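Local atomic coordinates of chlorella virus DNA ligase-adenylate (Chlorella virus, PDB entry 1FVI), a protein that probably seals nicks in DNA in an ATP-dependent reaction that passes through a covalent enzyme-adenylate intermediate. Residues 149-154 / 160-165; 24-29 / 185-190; 62-67 / 169-174; 176-179 / 183-186. The protein carries 1 engineered substitution. One frame throughout, in Å; residues are numbered along the deposited sequence.

Interaction 1: residues 149-154 / 160-165; sequences QYERDV and EGVMIR. With AMP (adenosine monophosphate), chain C.
The isopropyl group of V162 is wedged between Y150 and E151 on one flank of a helix. Its CB lies at the edge of the Y150 ring, near the ring plane, 3.8 Å from Y150 CE2. The two side chains cross obliquely, and the tyrosine is brought there by a CG set anti to the backbone N (chi1 -174°), which brings the ring edge to V162. Against E151 the valine stands at about a right angle: V162 CG1 touches E151 CB at 3.7 Å, so the aliphatic root of the glutamate does the packing. The chain then extends onward, and its carboxylate accepts the backbone N-H groups of Q188 and F189. A water joins the segments as well, donating to E151 OE1 (2.7 Å) and to E160 O (3.0 Å). This is helix-on-sheet packing in the adenylation domain of a covalent nucleotidyltransferase: helix 144-156 lies against strand 162-165, whose EGVMIR sequence matches motif IV of the superfamily. V162 and M163 leave the strand on opposite faces. While V162 meets the helix, M163 bends at chi2 and chi3 to lie against a face of the adenine, with M163 CG 3.4 Å from AMP C6 and M163 CE 3.6 Å from AMP N3. Y150 also touches P25, and V154 CB points toward segment 160-165.

Interaction 2: residues 24-29 / 185-190; sequences TPKIAG and KMKQFK. Engineered in segment 24-29: A28 (natural residue Asp). With AMP (adenosine monophosphate), chain C; SO4 (sulfate ion), chain B.
K26 reaches toward K185 and K187 from the KxDG element, the first signature motif of covalent nucleotidyltransferases, while its partners lie in the LKMK sequence of motif V. Position 28, the aspartate of that element in the natural protein, is an engineered alanine here. K26 CB packs against the M163 side chain, and K26 CG passes AMP C5' at 4.0 Å. Next, K26 CD comes 4.1 Å from K187 CD, where the two side chains cross at about a right angle. K26 CE touches two methylenes, K185 CB and K187 CD, each 3.9 Å from it. A bend at the last torsion (chi4 -64°) then turns NZ onto the phosphate, where K26 NZ is bonded covalently to AMP P at 1.5 Å. A water accepts from K187 NZ and, weakly, from K26 NZ. The other lysine, K185, extends past the phosphate and gives hydrogen bonds to AMP O1P and to a sulfate that R41 also holds. The adenine is fixed by the same segment that carries K26: its N6 donates to T24 OG1 and to P25 O, and I27 N donates almost straight (167°) to AMP N7 at 3.0 Å.

Interaction 3: residues 62-67 / 169-174; sequences GSDGEI and GKYKFG. With AMP (adenosine monophosphate), chain C.
D64 and Y171 meet through one short hydrogen bond, Y171 OH donating to D64 OD2 at 2.7 Å, across backbones whose CA atoms stay 10.3 Å apart. Both side chains have CG anti to the backbone N (chi1 -165° for D64, -169° for Y171), which stretches them toward each other. OD2 lies at the edge of the tyrosine ring, in its plane, with Y171 CE1 also only 3.4 Å from D64 OD2. Relative to the carboxylate, however, the hydroxyl arrives from above, 54° out of the plane. This tight, buried end is doubly secured: D64 OD2 also takes a salt bridge from R31, and Y171 OH accepts from L6 N. D64 belongs to the DGE sequence of strand 63-68, which fits motif III of the nucleotidyltransferase fold, and two residues on E66 approaches the nucleotide, with E66 OE1 3.2 Å from AMP C1'. Away from the hydroxyl the contact is loose, since D64 and Y171 alone touch and the remainder of 169-174 is irregular loop. There K170 and K172 are partly exposed, K172 forms a salt bridge with E180, and F173 centres an inverse gamma turn.

Interaction 4: residues 176-179 / 183-186; sequences STLK and LLKM. With AMP (adenosine monophosphate), chain C; SO4 (sulfate ion), chain B.
S176 turns OG anti to its own backbone nitrogen (chi1 179°), which places the hydroxyl beside L183 N, and L178 swings CG likewise (chi1 -175°) before its second torsion brings CD1 back over L184. The polar half of the contact is modest: L183 N donates to S176 OG at 3.3 Å, a weak bond by its length although fairly straight at 160°. S176 OG in turn donates to T177 O at 3.0 Å and receives I182 N from the intervening loop. Three backbone groups thus meet at one hydroxyl: T177 O of its own segment, I182 N and L183 N. S176 CB adds a close approach to the backbone, 3.4 Å from L183 O. These residues form the loop that leads into strand 184-186, part of the adenylation-domain sheet, whose LKMK sequence corresponds to motif V of the covalent nucleotidyltransferases. The apolar half reaches toward the surface at L178, which is partly exposed, while L184 is buried; the two cross at about a right angle with methyls touching. L178 CD1 is 3.7 Å from L184 CD2 and 3.9 Å from L184 CD1, while T177 O lies 3.9 Å from L184 CD2. L184 also packs on A9 of the neighbouring strand 9-10. L183 leads instead to the nucleotide: its CD1 stops 4.1 Å from AMP C2, two residues before the phosphate-binding K185.

Overall arrangement
Interactions 1, 2 and 4 meet on one sheet, where strand 162-165 lies between 21-25 and 184-186, with backbone pairs such as G161 O to K26 N (2.8 Å) and I164 N to L184 O (2.7 Å) joining them. Interaction 1 is its buried helix-facing side, mainly apolar; interaction 2, centred about 6 Å away, is partly buried and built of lysines round a phosphate. Interaction 4 shares K185 and M186 with it but mixes a weak polar link with leucine packing. Interaction 3, about 17 Å from interaction 2 centre to centre, involves a second sheet and rests on a buried acid-hydroxyl pair. All four have a residue near AMP.

Interaction 1: residues 149-154 / 160-165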
# COMPACT_ATOMS: atom_id res chain seq x y z
N GLN A 149 3.60 2.52 -14.21
CA GLN A 149 4.25 1.25 -13.93
C GLN A 149 4.25 1.05 -12.43
O GLN A 149 4.06 -0.07 -11.94
CB GLN A 149 5.68 1.22 -14.46
CG GLN A 149 5.79 1.42 -15.98
CD GLN A 149 7.22 1.37 -16.50
OE1 GLN A 149 7.63 0.39 -17.11
NE2 GLN A 149 7.98 2.44 -16.28
N TYR A 150 4.42 2.16 -11.70
CA TYR A 150 4.43 2.12 -10.24
C TYR A 150 3.06 1.70 -9.66
O TYR A 150 3.00 0.90 -8.71
CB TYR A 150 4.89 3.47 -9.68
CG TYR A 150 5.04 3.43 -8.18
CD1 TYR A 150 6.04 2.65 -7.59
CD2 TYR A 150 4.15 4.11 -7.35
CE1 TYR A 150 6.15 2.54 -6.22
CE2 TYR A 150 4.25 4.01 -5.96
CZ TYR A 150 5.25 3.22 -5.41
OH TYR A 150 5.33 3.02 -4.06
N GLU A 151 1.97 2.22 -10.25
CA GLU A 151 0.61 1.90 -9.79
C GLU A 151 0.35 0.41 -10.03
O GLU A 151 -0.21 -0.26 -9.16
CB GLU A 151 -0.47 2.75 -10.50
CG GLU A 151 -1.90 2.42 -9.98
CD GLU A 151 -3.00 3.42 -10.36
OE1 GLU A 151 -4.18 3.05 -10.25
OE2 GLU A 151 -2.70 4.56 -10.75
N ARG A 152 0.72 -0.08 -11.22
CA ARG A 152 0.58 -1.50 -11.57
C ARG A 152 1.31 -2.35 -10.51
O ARG A 152 0.76 -3.32 -9.98
CB ARG A 152 1.21 -1.76 -12.94
CG ARG A 152 1.35 -3.24 -13.30
CD ARG A 152 2.50 -3.48 -14.27
NE ARG A 152 3.79 -3.02 -13.74
CZ ARG A 152 4.86 -2.76 -14.49
NH1 ARG A 152 4.83 -2.92 -15.80
NH2 ARG A 152 5.96 -2.26 -13.93
N ASP A 153 2.55 -1.97 -10.21
CA ASP A 153 3.36 -2.70 -9.22
C ASP A 153 2.69 -2.72 -7.87
O ASP A 153 2.52 -3.76 -7.24
CB ASP A 153 4.73 -2.03 -9.09
CG ASP A 153 5.65 -2.37 -10.24
OD1 ASP A 153 5.35 -3.34 -10.98
OD2 ASP A 153 6.68 -1.68 -10.42
N VAL A 154 2.32 -1.52 -7.43
CA VAL A 154 1.66 -1.30 -6.16
C VAL A 154 0.33 -2.08 -6.05
O VAL A 154 0.06 -2.74 -5.04
CB VAL A 154 1.57 0.25 -5.92
CG1 VAL A 154 0.23 0.68 -5.45
CG2 VAL A 154 2.69 0.67 -4.99
N GLU A 160 -4.00 -0.01 -2.68
CA GLU A 160 -5.09 0.72 -3.33
C GLU A 160 -4.73 1.55 -4.55
O GLU A 160 -5.56 1.78 -5.42
CB GLU A 160 -5.77 1.68 -2.32
CG GLU A 160 -6.45 1.04 -1.12
CD GLU A 160 -7.60 0.14 -1.52
OE1 GLU A 160 -7.41 -1.10 -1.58
OE2 GLU A 160 -8.70 0.67 -1.79
N GLY A 161 -3.53 2.09 -4.57
CA GLY A 161 -3.11 2.94 -5.65
C GLY A 161 -1.86 3.59 -5.14
O GLY A 161 -1.15 2.98 -4.33
N VAL A 162 -1.59 4.83 -5.54
CA VAL A 162 -0.37 5.51 -5.09
C VAL A 162 -0.51 6.88 -4.45
O VAL A 162 -1.48 7.62 -4.69
CB VAL A 162 0.77 5.50 -6.21
CG1 VAL A 162 0.33 4.73 -7.47
CG2 VAL A 162 1.27 6.89 -6.54
N MET A 163 0.42 7.17 -3.55
CA MET A 163 0.47 8.45 -2.85
C MET A 163 1.69 9.21 -3.36
O MET A 163 2.80 8.68 -3.33
CB MET A 163 0.54 8.25 -1.33
CG MET A 163 -0.64 7.46 -0.76
SD MET A 163 -2.25 8.20 -1.06
CE MET A 163 -2.17 9.69 -0.04
N ILE A 164 1.46 10.43 -3.84
CA ILE A 164 2.49 11.31 -4.41
C ILE A 164 2.88 12.52 -3.52
O ILE A 164 2.01 13.23 -2.99
CB ILE A 164 2.02 11.86 -5.78
CG1 ILE A 164 1.62 10.70 -6.70
CG2 ILE A 164 3.13 12.68 -6.42
CD1 ILE A 164 0.75 11.11 -7.86
N ARG A 165 4.18 12.76 -3.40
CA ARG A 165 4.68 13.88 -2.61
C ARG A 165 5.83 14.63 -3.26
O ARG A 165 6.73 14.02 -3.87
CB ARG A 165 5.17 13.40 -1.24
CG ARG A 165 4.14 12.72 -0.36
CD ARG A 165 4.36 13.10 1.09
NE ARG A 165 3.96 12.06 2.03
CZ ARG A 165 3.97 12.20 3.36
NH1 ARG A 165 4.33 13.35 3.92
NH2 ARG A 165 3.69 11.16 4.14
P AMP C . -8.01 6.67 -0.32
O1P AMP C . -8.89 7.63 -0.98
O3P AMP C . -9.07 5.93 0.59
O5' AMP C . -7.15 7.37 0.69
C5' AMP C . -6.27 6.56 1.62
C4' AMP C . -6.04 7.24 2.95
O4' AMP C . -4.90 6.60 3.54
C3' AMP C . -5.69 8.75 2.84
O3' AMP C . -6.26 9.56 3.86
C2' AMP C . -4.21 8.80 3.00
O2' AMP C . -3.83 10.02 3.62
C1' AMP C . -3.86 7.52 3.77
N9 AMP C . -2.63 6.94 3.28
C8 AMP C . -2.48 5.62 2.92
N7 AMP C . -1.26 5.39 2.52
C5 AMP C . -0.56 6.59 2.61
C6 AMP C . 0.76 6.95 2.32
N6 AMP C . 1.68 6.07 1.84
N1 AMP C . 1.09 8.24 2.54
C2 AMP C . 0.20 9.08 3.00
N3 AMP C . -1.09 8.88 3.31
C4 AMP C . -1.45 7.58 3.10
O HOH W 1 -5.90 2.30 -8.32

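Interaction 2: residues 24-29 / 185-190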
# COMPACT_ATOMS: atom_id res chain seq x y z
N THR A 24 4.72 6.52 -2.79
CA THR A 24 4.58 5.42 -1.85
C THR A 24 3.24 4.76 -2.16
O THR A 24 2.45 5.30 -2.94
CB THR A 24 4.64 5.88 -0.35
OG1 THR A 24 3.70 6.94 -0.12
CG2 THR A 24 6.07 6.31 0.06
N PRO A 25 3.00 3.55 -1.62
CA PRO A 25 1.74 2.86 -1.88
C PRO A 25 0.58 3.35 -1.04
O PRO A 25 0.74 3.67 0.14
CB PRO A 25 2.08 1.41 -1.55
CG PRO A 25 3.06 1.55 -0.45
CD PRO A 25 3.96 2.66 -0.93
N LYS A 26 -0.58 3.46 -1.67
CA LYS A 26 -1.79 3.88 -0.97
C LYS A 26 -2.25 2.68 -0.11
O LYS A 26 -2.68 1.65 -0.63
CB LYS A 26 -2.87 4.30 -1.97
CG LYS A 26 -4.09 5.03 -1.39
CD LYS A 26 -5.00 5.47 -2.54
CE LYS A 26 -6.11 6.43 -2.12
NZ LYS A 26 -7.12 5.85 -1.16
N ILE A 27 -2.08 2.80 1.20
CA ILE A 27 -2.47 1.75 2.13
C ILE A 27 -3.91 1.88 2.65
O ILE A 27 -4.39 2.98 3.00
CB ILE A 27 -1.48 1.71 3.35
CG1 ILE A 27 -0.06 1.50 2.87
CG2 ILE A 27 -1.88 0.62 4.36
CD1 ILE A 27 0.96 2.13 3.77
N ALA A 28 -4.60 0.74 2.66
CA ALA A 28 -5.95 0.63 3.16
C ALA A 28 -5.72 0.22 4.62
O ALA A 28 -5.38 -0.93 4.91
CB ALA A 28 -6.71 -0.46 2.41
N GLY A 29 -5.81 1.18 5.53
CA GLY A 29 -5.59 0.84 6.92
C GLY A 29 -6.06 1.91 7.89
O GLY A 29 -6.90 2.75 7.55
N LYS A 185 -3.27 11.76 -3.85
CA LYS A 185 -3.67 10.37 -4.02
C LYS A 185 -4.05 10.11 -5.48
O LYS A 185 -4.72 10.92 -6.13
CB LYS A 185 -4.75 9.93 -3.02
CG LYS A 185 -5.94 10.81 -2.83
CD LYS A 185 -6.73 10.33 -1.62
CE LYS A 185 -8.11 10.95 -1.56
NZ LYS A 185 -8.94 10.33 -0.49
N MET A 186 -3.54 8.99 -5.99
CA MET A 186 -3.75 8.62 -7.37
C MET A 186 -4.26 7.20 -7.58
O MET A 186 -3.69 6.24 -7.09
CB MET A 186 -2.44 8.81 -8.13
CG MET A 186 -2.47 8.25 -9.54
SD MET A 186 -0.92 8.40 -10.39
CE MET A 186 -0.28 6.86 -10.10
N LYS A 187 -5.36 7.11 -8.30
CA LYS A 187 -5.96 5.84 -8.66
C LYS A 187 -6.33 6.02 -10.13
O LYS A 187 -7.44 6.40 -10.47
CB LYS A 187 -7.17 5.54 -7.76
CG LYS A 187 -6.77 5.24 -6.30
CD LYS A 187 -7.96 5.29 -5.35
CE LYS A 187 -8.93 4.15 -5.59
NZ LYS A 187 -10.11 4.24 -4.67
N GLN A 188 -5.33 5.86 -10.98
CA GLN A 188 -5.50 6.05 -12.41
C GLN A 188 -5.93 4.80 -13.16
O GLN A 188 -6.42 4.91 -14.28
CB GLN A 188 -4.22 6.62 -13.02
CG GLN A 188 -3.88 8.04 -12.55
CD GLN A 188 -4.77 9.12 -13.17
OE1 GLN A 188 -4.85 9.25 -14.39
NE2 GLN A 188 -5.40 9.91 -12.32
N PHE A 189 -5.79 3.62 -12.56
CA PHE A 189 -6.19 2.38 -13.22
C PHE A 189 -7.70 2.19 -13.14
O PHE A 189 -8.34 2.61 -12.17
CB PHE A 189 -5.47 1.14 -12.66
CG PHE A 189 -4.08 0.95 -13.21
CD1 PHE A 189 -3.27 2.04 -13.49
CD2 PHE A 189 -3.56 -0.32 -13.38
CE1 PHE A 189 -1.96 1.87 -13.91
CE2 PHE A 189 -2.23 -0.51 -13.81
CZ PHE A 189 -1.43 0.58 -14.08
N LYS A 190 -8.24 1.54 -14.17
CA LYS A 190 -9.67 1.29 -14.34
C LYS A 190 -10.03 -0.13 -13.93
O LYS A 190 -9.23 -1.03 -14.10
CB LYS A 190 -10.01 1.50 -15.82
CG LYS A 190 -11.44 1.81 -16.16
CD LYS A 190 -11.51 2.20 -17.64
CE LYS A 190 -12.85 2.79 -18.06
NZ LYS A 190 -13.91 1.76 -18.20
P AMP C . -8.01 6.67 -0.32
O1P AMP C . -8.89 7.63 -0.98
O3P AMP C . -9.07 5.93 0.59
O5' AMP C . -7.15 7.37 0.69
C5' AMP C . -6.27 6.56 1.62
C4' AMP C . -6.04 7.24 2.95
O4' AMP C . -4.90 6.60 3.54
C3' AMP C . -5.69 8.75 2.84
O3' AMP C . -6.26 9.56 3.86
C2' AMP C . -4.21 8.80 3.00
O2' AMP C . -3.83 10.02 3.62
C1' AMP C . -3.86 7.52 3.77
N9 AMP C . -2.63 6.94 3.28
C8 AMP C . -2.48 5.62 2.92
N7 AMP C . -1.26 5.39 2.52
C5 AMP C . -0.56 6.59 2.61
C6 AMP C . 0.76 6.95 2.32
N6 AMP C . 1.68 6.07 1.84
N1 AMP C . 1.09 8.24 2.54
C2 AMP C . 0.20 9.08 3.00
N3 AMP C . -1.09 8.88 3.31
C4 AMP C . -1.45 7.58 3.10
S SO4 B . -9.48 10.73 3.03
O1 SO4 B . -10.05 11.74 3.91
O2 SO4 B . -8.50 11.34 2.07
O3 SO4 B . -10.56 9.97 2.21
O4 SO4 B . -8.80 9.65 3.87
O HOH W 2 -8.90 3.10 -2.07

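Interaction 3: residues 62-67 / 169-174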
# COMPACT_ATOMS: atom_id res chain seq x y z
N GLY A 62 6.31 11.76 17.05
CA GLY A 62 6.21 12.42 15.75
C GLY A 62 6.07 11.48 14.56
O GLY A 62 6.03 11.92 13.40
N SER A 63 5.98 10.18 14.84
CA SER A 63 5.80 9.19 13.79
C SER A 63 4.40 9.23 13.17
O SER A 63 3.40 9.41 13.88
CB SER A 63 6.04 7.79 14.34
OG SER A 63 7.41 7.60 14.53
N ASP A 64 4.35 9.06 11.85
CA ASP A 64 3.10 9.04 11.12
C ASP A 64 3.06 7.78 10.23
O ASP A 64 4.08 7.38 9.65
CB ASP A 64 2.95 10.31 10.28
CG ASP A 64 1.53 10.51 9.79
OD1 ASP A 64 0.65 9.68 10.14
OD2 ASP A 64 1.32 11.51 9.07
N GLY A 65 1.88 7.15 10.15
CA GLY A 65 1.77 5.93 9.37
C GLY A 65 0.42 5.24 9.38
O GLY A 65 -0.60 5.82 9.74
N GLU A 66 0.43 3.98 8.96
CA GLU A 66 -0.79 3.18 8.86
C GLU A 66 -0.69 1.82 9.53
O GLU A 66 0.26 1.05 9.29
CB GLU A 66 -1.13 2.92 7.37
CG GLU A 66 -1.53 4.14 6.53
CD GLU A 66 -2.99 4.46 6.62
OE1 GLU A 66 -3.35 5.60 6.29
OE2 GLU A 66 -3.80 3.59 6.99
N ILE A 67 -1.69 1.51 10.34
CA ILE A 67 -1.74 0.22 11.00
C ILE A 67 -2.58 -0.68 10.09
O ILE A 67 -3.55 -0.23 9.47
CB ILE A 67 -2.45 0.30 12.39
CG1 ILE A 67 -1.80 1.40 13.26
CG2 ILE A 67 -2.42 -1.07 13.11
CD1 ILE A 67 -2.58 1.73 14.53
N GLY A 169 8.14 19.20 0.29
CA GLY A 169 6.92 19.41 1.05
C GLY A 169 7.05 19.40 2.57
O GLY A 169 7.79 18.62 3.17
N LYS A 170 6.28 20.26 3.20
CA LYS A 170 6.27 20.38 4.65
C LYS A 170 5.20 19.44 5.17
O LYS A 170 4.45 18.85 4.39
CB LYS A 170 5.86 21.80 5.05
CG LYS A 170 6.24 22.87 4.04
CD LYS A 170 5.25 22.92 2.88
CE LYS A 170 5.95 23.13 1.55
NZ LYS A 170 4.98 22.96 0.45
N TYR A 171 5.14 19.31 6.49
CA TYR A 171 4.09 18.51 7.10
C TYR A 171 2.96 19.50 7.37
O TYR A 171 3.01 20.28 8.33
CB TYR A 171 4.56 17.85 8.42
CG TYR A 171 3.57 16.82 8.89
CD1 TYR A 171 3.83 15.46 8.75
CD2 TYR A 171 2.32 17.21 9.40
CE1 TYR A 171 2.87 14.51 9.11
CE2 TYR A 171 1.37 16.26 9.75
CZ TYR A 171 1.64 14.92 9.60
OH TYR A 171 0.68 13.99 9.95
N LYS A 172 1.96 19.50 6.49
CA LYS A 172 0.82 20.40 6.61
C LYS A 172 -0.21 19.88 7.61
O LYS A 172 -0.59 18.71 7.56
CB LYS A 172 0.17 20.60 5.23
CG LYS A 172 -0.96 21.63 5.21
CD LYS A 172 -1.52 21.79 3.81
CE LYS A 172 -2.73 22.70 3.80
NZ LYS A 172 -3.27 22.92 2.43
N PHE A 173 -0.66 20.76 8.50
CA PHE A 173 -1.67 20.38 9.49
C PHE A 173 -3.03 20.57 8.83
O PHE A 173 -3.82 21.44 9.20
CB PHE A 173 -1.54 21.23 10.76
CG PHE A 173 -0.17 21.16 11.40
CD1 PHE A 173 0.37 22.25 12.07
CD2 PHE A 173 0.58 19.98 11.36
CE1 PHE A 173 1.62 22.16 12.71
CE2 PHE A 173 1.83 19.88 11.99
CZ PHE A 173 2.35 20.97 12.66
N GLY A 174 -3.30 19.73 7.83
CA GLY A 174 -4.54 19.82 7.09
C GLY A 174 -4.39 19.14 5.74
O GLY A 174 -3.37 18.50 5.47
P AMP C . -8.01 6.67 -0.32
O1P AMP C . -8.89 7.63 -0.98
O3P AMP C . -9.07 5.93 0.59
O5' AMP C . -7.15 7.37 0.69
C5' AMP C . -6.27 6.56 1.62
C4' AMP C . -6.04 7.24 2.95
O4' AMP C . -4.90 6.60 3.54
C3' AMP C . -5.69 8.75 2.84
O3' AMP C . -6.26 9.56 3.86
C2' AMP C . -4.21 8.80 3.00
O2' AMP C . -3.83 10.02 3.62
C1' AMP C . -3.86 7.52 3.77
N9 AMP C . -2.63 6.94 3.28
C8 AMP C . -2.48 5.62 2.92
N7 AMP C . -1.26 5.39 2.52
C5 AMP C . -0.56 6.59 2.61
C6 AMP C . 0.76 6.95 2.32
N6 AMP C . 1.68 6.07 1.84
N1 AMP C . 1.09 8.24 2.54
C2 AMP C . 0.20 9.08 3.00
N3 AMP C . -1.09 8.88 3.31
C4 AMP C . -1.45 7.58 3.10

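Interaction 4: residues 176-179 / 183-186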
# COMPACT_ATOMS: atom_id res chain seq x y z
N SER A 176 -3.73 18.83 1.80
CA SER A 176 -2.95 19.45 0.72
C SER A 176 -3.87 19.81 -0.44
O SER A 176 -4.91 19.18 -0.64
CB SER A 176 -1.90 18.45 0.21
OG SER A 176 -1.13 18.97 -0.85
N THR A 177 -3.54 20.86 -1.17
CA THR A 177 -4.32 21.21 -2.34
C THR A 177 -3.55 20.57 -3.49
O THR A 177 -2.43 20.10 -3.30
CB THR A 177 -4.40 22.74 -2.55
OG1 THR A 177 -3.12 23.23 -2.92
CG2 THR A 177 -4.85 23.42 -1.28
N LEU A 178 -4.14 20.51 -4.68
CA LEU A 178 -3.45 19.92 -5.82
C LEU A 178 -2.23 20.77 -6.17
O LEU A 178 -1.14 20.23 -6.35
CB LEU A 178 -4.40 19.79 -7.02
CG LEU A 178 -3.85 19.06 -8.26
CD1 LEU A 178 -3.42 17.61 -7.95
CD2 LEU A 178 -4.91 19.08 -9.33
N LYS A 179 -2.41 22.09 -6.18
CA LYS A 179 -1.34 23.03 -6.51
C LYS A 179 -0.15 22.91 -5.57
O LYS A 179 1.00 23.03 -6.00
CB LYS A 179 -1.84 24.47 -6.48
CG LYS A 179 -2.85 24.84 -7.56
CD LYS A 179 -3.35 26.27 -7.33
CE LYS A 179 -4.57 26.61 -8.18
NZ LYS A 179 -5.08 27.97 -7.84
N LEU A 183 0.85 16.32 -0.83
CA LEU A 183 0.40 14.94 -0.69
C LEU A 183 -0.78 14.77 -1.62
O LEU A 183 -1.78 15.47 -1.48
CB LEU A 183 -0.03 14.65 0.76
CG LEU A 183 0.13 13.24 1.35
CD1 LEU A 183 -1.20 12.81 1.95
CD2 LEU A 183 0.70 12.19 0.33
N LEU A 184 -0.64 13.84 -2.57
CA LEU A 184 -1.68 13.57 -3.55
C LEU A 184 -2.00 12.08 -3.67
O LEU A 184 -1.11 11.23 -3.58
CB LEU A 184 -1.25 14.08 -4.94
CG LEU A 184 -0.70 15.51 -5.15
CD1 LEU A 184 -0.27 15.66 -6.60
CD2 LEU A 184 -1.73 16.57 -4.77
N LYS A 185 -3.27 11.76 -3.85
CA LYS A 185 -3.67 10.37 -4.02
C LYS A 185 -4.05 10.11 -5.48
O LYS A 185 -4.72 10.92 -6.13
CB LYS A 185 -4.75 9.93 -3.02
CG LYS A 185 -5.94 10.81 -2.83
CD LYS A 185 -6.73 10.33 -1.62
CE LYS A 185 -8.11 10.95 -1.56
NZ LYS A 185 -8.94 10.33 -0.49
N MET A 186 -3.54 8.99 -5.99
CA MET A 186 -3.75 8.62 -7.37
C MET A 186 -4.26 7.20 -7.58
O MET A 186 -3.69 6.24 -7.09
CB MET A 186 -2.44 8.81 -8.13
CG MET A 186 -2.47 8.25 -9.54
SD MET A 186 -0.92 8.40 -10.39
CE MET A 186 -0.28 6.86 -10.10
P AMP C . -8.01 6.67 -0.32
O1P AMP C . -8.89 7.63 -0.98
O3P AMP C . -9.07 5.93 0.59
O5' AMP C . -7.15 7.37 0.69
C5' AMP C . -6.27 6.56 1.62
C4' AMP C . -6.04 7.24 2.95
O4' AMP C . -4.90 6.60 3.54
C3' AMP C . -5.69 8.75 2.84
O3' AMP C . -6.26 9.56 3.86
C2' AMP C . -4.21 8.80 3.00
O2' AMP C . -3.83 10.02 3.62
C1' AMP C . -3.86 7.52 3.77
N9 AMP C . -2.63 6.94 3.28
C8 AMP C . -2.48 5.62 2.92
N7 AMP C . -1.26 5.39 2.52
C5 AMP C . -0.56 6.59 2.61
C6 AMP C . 0.76 6.95 2.32
N6 AMP C . 1.68 6.07 1.84
N1 AMP C . 1.09 8.24 2.54
C2 AMP C . 0.20 9.08 3.00
N3 AMP C . -1.09 8.88 3.31
C4 AMP C . -1.45 7.58 3.10
S SO4 B . -9.48 10.73 3.03
O1 SO4 B . -10.05 11.74 3.91
O2 SO4 B . -8.50 11.34 2.07
O3 SO4 B . -10.56 9.97 2.21
O4 SO4 B . -8.80 9.65 3.87